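Putative N-acetylmuramoyl-L-alanine amidase,autolysin cwp6 (Peptoclostridium difficile, PDB 5J72) probably hydrolyses the bond between N-acetylmuramic acid and L-alanine in peptidoglycan, as a zinc-dependent amidase, and carries CWB2 modules that attach it to the cell wall. Local coordinates at residues Lys452-Pro458 against Ile497-Arg503; Thr554-Ala559 against Tyr597-Leu601. All blocks are in the same frame, centred on the assembly; numbering follows the deposited sequence.

Interaction 1 (Lys452-Pro458 against Ile497-Arg503)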
# COMPACT_ATOMS: atom_id res chain seq x y z
N LYS A 452 9.40 0.25 26.03
CA LYS A 452 8.26 -0.34 26.72
C LYS A 452 7.50 -1.31 25.78
O LYS A 452 7.47 -1.08 24.55
CB LYS A 452 7.35 0.79 27.20
CG LYS A 452 8.09 1.77 28.14
CD LYS A 452 8.67 1.05 29.38
CE LYS A 452 9.58 1.98 30.19
NZ LYS A 452 9.64 1.54 31.61
N THR A 453 6.91 -2.39 26.34
CA THR A 453 6.13 -3.36 25.59
C THR A 453 4.73 -3.50 26.17
O THR A 453 4.57 -3.64 27.38
CB THR A 453 6.80 -4.70 25.63
OG1 THR A 453 8.07 -4.55 24.97
CG2 THR A 453 5.98 -5.79 24.92
N VAL A 454 3.71 -3.47 25.32
CA VAL A 454 2.31 -3.59 25.78
C VAL A 454 1.68 -4.72 24.96
O VAL A 454 1.99 -4.88 23.79
CB VAL A 454 1.56 -2.27 25.51
CG1 VAL A 454 0.08 -2.43 25.78
CG2 VAL A 454 2.11 -1.15 26.40
N VAL A 455 0.81 -5.49 25.58
CA VAL A 455 0.06 -6.50 24.86
C VAL A 455 -1.33 -5.94 24.81
O VAL A 455 -1.90 -5.51 25.82
CB VAL A 455 0.11 -7.87 25.52
CG1 VAL A 455 -0.94 -8.82 24.89
CG2 VAL A 455 1.51 -8.49 25.39
N ILE A 456 -1.92 -5.88 23.57
CA ILE A 456 -3.28 -5.40 23.38
C ILE A 456 -4.14 -6.64 23.01
O ILE A 456 -3.77 -7.38 22.11
CB ILE A 456 -3.31 -4.37 22.21
CG1 ILE A 456 -2.49 -3.08 22.60
CG2 ILE A 456 -4.74 -3.99 21.89
CD1 ILE A 456 -3.14 -2.36 23.85
N ASP A 457 -5.27 -6.82 23.70
CA ASP A 457 -6.12 -8.00 23.45
C ASP A 457 -7.56 -7.62 23.09
O ASP A 457 -8.36 -7.27 23.96
CB ASP A 457 -6.08 -8.87 24.75
CG ASP A 457 -7.05 -10.04 24.72
OD1 ASP A 457 -7.07 -10.76 23.71
OD2 ASP A 457 -7.82 -10.22 25.73
N PRO A 458 -7.92 -7.65 21.82
CA PRO A 458 -9.31 -7.34 21.35
C PRO A 458 -10.19 -8.55 21.79
O PRO A 458 -9.93 -9.65 21.31
CB PRO A 458 -9.16 -7.22 19.83
CG PRO A 458 -7.68 -7.39 19.52
CD PRO A 458 -7.02 -8.00 20.71
N ILE A 497 6.33 2.73 21.47
CA ILE A 497 6.09 1.63 22.40
C ILE A 497 5.88 0.35 21.59
O ILE A 497 5.19 0.40 20.59
CB ILE A 497 4.83 2.02 23.29
CG1 ILE A 497 5.22 3.18 24.27
CG2 ILE A 497 4.33 0.78 24.10
CD1 ILE A 497 4.07 4.11 24.75
N ASN A 498 6.48 -0.74 21.95
CA ASN A 498 6.33 -2.00 21.26
C ASN A 498 4.99 -2.60 21.60
O ASN A 498 4.66 -2.64 22.78
CB ASN A 498 7.39 -2.98 21.69
CG ASN A 498 8.76 -2.41 21.47
OD1 ASN A 498 9.62 -2.52 22.35
ND2 ASN A 498 8.99 -1.71 20.35
N VAL A 499 4.24 -3.08 20.59
CA VAL A 499 2.93 -3.64 20.86
C VAL A 499 2.80 -4.97 20.27
O VAL A 499 3.14 -5.14 19.10
CB VAL A 499 1.81 -2.74 20.29
CG1 VAL A 499 0.43 -3.29 20.67
CG2 VAL A 499 1.96 -1.33 20.82
N VAL A 500 2.32 -5.93 21.05
CA VAL A 500 2.02 -7.24 20.47
C VAL A 500 0.49 -7.39 20.57
O VAL A 500 -0.05 -7.23 21.68
CB VAL A 500 2.68 -8.43 21.25
CG1 VAL A 500 2.19 -9.75 20.68
CG2 VAL A 500 4.23 -8.37 21.19
N MET A 501 -0.21 -7.69 19.49
CA MET A 501 -1.66 -7.86 19.61
C MET A 501 -1.96 -9.35 19.78
O MET A 501 -1.34 -10.16 19.10
CB MET A 501 -2.36 -7.38 18.32
CG MET A 501 -2.17 -5.85 18.04
SD MET A 501 -3.23 -5.27 16.73
CE MET A 501 -4.87 -5.39 17.55
N THR A 502 -2.89 -9.74 20.62
CA THR A 502 -3.17 -11.18 20.74
C THR A 502 -3.74 -11.69 19.40
O THR A 502 -3.47 -12.81 19.01
CB THR A 502 -4.17 -11.45 21.90
OG1 THR A 502 -5.32 -10.65 21.71
CG2 THR A 502 -3.57 -11.15 23.28
N ARG A 503 -4.52 -10.86 18.71
CA ARG A 503 -5.02 -11.17 17.38
C ARG A 503 -5.13 -9.85 16.61
O ARG A 503 -5.43 -8.79 17.23
CB ARG A 503 -6.39 -11.88 17.42
CG ARG A 503 -7.54 -10.99 17.96
CD ARG A 503 -8.92 -11.72 17.88
NE ARG A 503 -10.01 -10.91 18.47
CZ ARG A 503 -10.89 -10.25 17.73
NH1 ARG A 503 -10.84 -10.28 16.41
NH2 ARG A 503 -11.87 -9.57 18.34
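The guanidinium of R503 has P458 CB over one face, 3.9 Å from NH2. Its NE bonds to P458 O (3.1 Å) from above the carbonyl plane, 39° out of it; R514 NH1 shares that oxygen. NH2 donates to G459 O and K478 O, and NH1 to T505 O, fixing the rotation of the plane; G459 precedes the zinc ligand H460. The D457 carboxylate accepts T502 OG1 through the anti lone pair of OD1 (2.7 Å), while OD1 also pairs with R514 and OD2 with S528. T502 OG1 sits between backbone N and carbonyl carbon (chi1 54°), turned to D457. Five backbone bonds join the parallel strands, from N498 N to K452 O (2.8 Å) through to T502 N and I456 O (2.9 Å). On one face I456 CG1 meets V499 CG1 at 3.5 Å and V454 CG2 meets I497 CG2 at 3.7 Å; V455, on the other, reaches T502 CG2 with CG1 (3.9 Å). Joined through helix 477-494, the strands form a beta-alpha-beta unit, with 498-501 at the sheet edge and 453-458 beside 525-532. That helix packs on I456, V499 and M501, and helix 619-637 on V454 and I456.

Interaction 2 (Thr554-Ala559 against Tyr597-Leu601); sequences TTKTAA and YPAIL
T555 lays its methyl over the backbone between P598 and I600: CG2 stands 3.4 Å from A599 N and 3.7 Å from P598 CA, with A599 O also beside it. The methyl lies anti to the carbonyl carbon, while OG1 occupies the slot between backbone N and carbonyl carbon (chi1 73°); this torsion turns CG2 to the strand and OG1 to D549 and the backbone N of K546, its hydrogen-bond partners outside the contact. One residue earlier, T554 brings its own CG2 obliquely onto the proline ring, 3.6 Å from P598 CB and slightly farther from CG. Deeper in, I600 meets the helix with CG2. This branch nestles against T555, 3.8 Å from CB and 3.5 Å from the carbonyl O, then reaches A558 CB at 4.2 Å and A559 CB at 4.3 Å. The first turn and a half of helix 554-569 thus packs on one face of the amidase domain's mixed sheet, at the start of strand 599-606; the local axes are 8.0 Å apart and inclined by 38°. L525 touches both A558 and P598, and I543 both A559 and I600, extending the apolar layer between helix and sheet. No hydrogen bond crosses between the two segments. The carbonyl of T555 that borders the I600 methyl is already used within the helix by A559 N, while A599 O is buried without a partner in the model. Cohesion here therefore rests on methyl and ring packing, with the outside bonds of T555 OG1 helping to fix how its methyl faces the strand.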
# COMPACT_ATOMS: atom_id res chain seq x y z
N THR A 554 0.14 -0.90 39.86
CA THR A 554 0.19 -0.64 38.42
C THR A 554 -1.17 -0.77 37.74
O THR A 554 -1.51 0.11 36.98
CB THR A 554 1.20 -1.60 37.76
OG1 THR A 554 2.47 -1.45 38.42
CG2 THR A 554 1.40 -1.31 36.25
N THR A 555 -1.98 -1.82 38.04
CA THR A 555 -3.25 -1.96 37.30
C THR A 555 -4.26 -0.98 37.73
O THR A 555 -5.14 -0.60 36.97
CB THR A 555 -3.79 -3.43 37.35
OG1 THR A 555 -4.31 -3.72 38.65
CG2 THR A 555 -2.71 -4.42 37.04
N LYS A 556 -4.19 -0.53 38.98
CA LYS A 556 -5.14 0.51 39.39
C LYS A 556 -4.76 1.88 38.70
O LYS A 556 -5.64 2.63 38.30
CB LYS A 556 -5.07 0.70 40.95
CG LYS A 556 -6.19 1.60 41.42
CD LYS A 556 -6.12 1.82 42.96
CE LYS A 556 -7.45 2.39 43.45
NZ LYS A 556 -7.47 2.41 44.94
N THR A 557 -3.46 2.18 38.61
CA THR A 557 -3.02 3.42 37.96
C THR A 557 -3.41 3.34 36.46
O THR A 557 -3.94 4.31 35.89
CB THR A 557 -1.52 3.57 38.11
OG1 THR A 557 -1.22 3.67 39.52
CG2 THR A 557 -1.00 4.81 37.38
N ALA A 558 -3.14 2.18 35.85
CA ALA A 558 -3.47 1.96 34.42
C ALA A 558 -4.94 2.18 34.21
O ALA A 558 -5.33 2.94 33.34
CB ALA A 558 -3.08 0.53 34.03
N ALA A 559 -5.81 1.58 35.05
CA ALA A 559 -7.25 1.74 34.81
C ALA A 559 -7.72 3.18 35.00
O ALA A 559 -8.62 3.66 34.29
CB ALA A 559 -8.04 0.78 35.77
N TYR A 597 1.66 -10.53 34.66
CA TYR A 597 2.03 -9.14 34.42
C TYR A 597 0.86 -8.25 34.65
O TYR A 597 -0.28 -8.73 34.71
CB TYR A 597 2.64 -9.00 33.00
CG TYR A 597 3.88 -9.85 32.97
CD1 TYR A 597 5.09 -9.35 33.44
CD2 TYR A 597 3.82 -11.19 32.62
CE1 TYR A 597 6.20 -10.17 33.58
CE2 TYR A 597 4.93 -12.02 32.77
CZ TYR A 597 6.11 -11.51 33.25
OH TYR A 597 7.21 -12.32 33.39
N PRO A 598 1.08 -6.95 34.82
CA PRO A 598 -0.04 -6.03 35.05
C PRO A 598 -1.09 -6.14 33.89
O PRO A 598 -0.71 -6.08 32.73
CB PRO A 598 0.64 -4.65 35.11
CG PRO A 598 2.04 -4.91 35.29
CD PRO A 598 2.32 -6.21 34.57
N ALA A 599 -2.37 -6.24 34.24
CA ALA A 599 -3.44 -6.47 33.28
C ALA A 599 -4.70 -5.82 33.68
O ALA A 599 -5.01 -5.79 34.86
CB ALA A 599 -3.69 -7.99 33.16
N ILE A 600 -5.44 -5.27 32.72
CA ILE A 600 -6.73 -4.64 32.98
C ILE A 600 -7.64 -5.03 31.85
O ILE A 600 -7.18 -5.50 30.79
CB ILE A 600 -6.69 -3.11 33.01
CG1 ILE A 600 -6.05 -2.59 31.67
CG2 ILE A 600 -5.82 -2.62 34.24
CD1 ILE A 600 -6.20 -1.12 31.51
N LEU A 601 -8.93 -4.80 32.05
CA LEU A 601 -9.90 -5.06 31.03
C LEU A 601 -10.80 -3.88 30.92
O LEU A 601 -11.51 -3.50 31.85
CB LEU A 601 -10.71 -6.34 31.28
CG LEU A 601 -11.72 -6.76 30.19
CD1 LEU A 601 -11.85 -8.26 30.21
CD2 LEU A 601 -13.09 -6.14 30.35

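From the N terminus, both contacts come late, in the zinc-binding amidase-family domain. Interaction 1 closes first: strand 453-458 runs through helix 477-494 to the parallel neighbour 498-501, a beta-alpha-beta crossover that includes the zinc ligands H460 and E477 in its connection. The chain then passes through strand 525-532, with the third ligand H530, before helix 554-569 opens interaction 2, which strand 599-606 closes after strand 574-578. The two loops follow in series, neither nested nor crossing, with centres 14 Å apart and no direct touch. Strand 525-532 mediates: it pairs with 453-458 and with 599-606, linking the edge crossover to the packed helix across one mixed sheet.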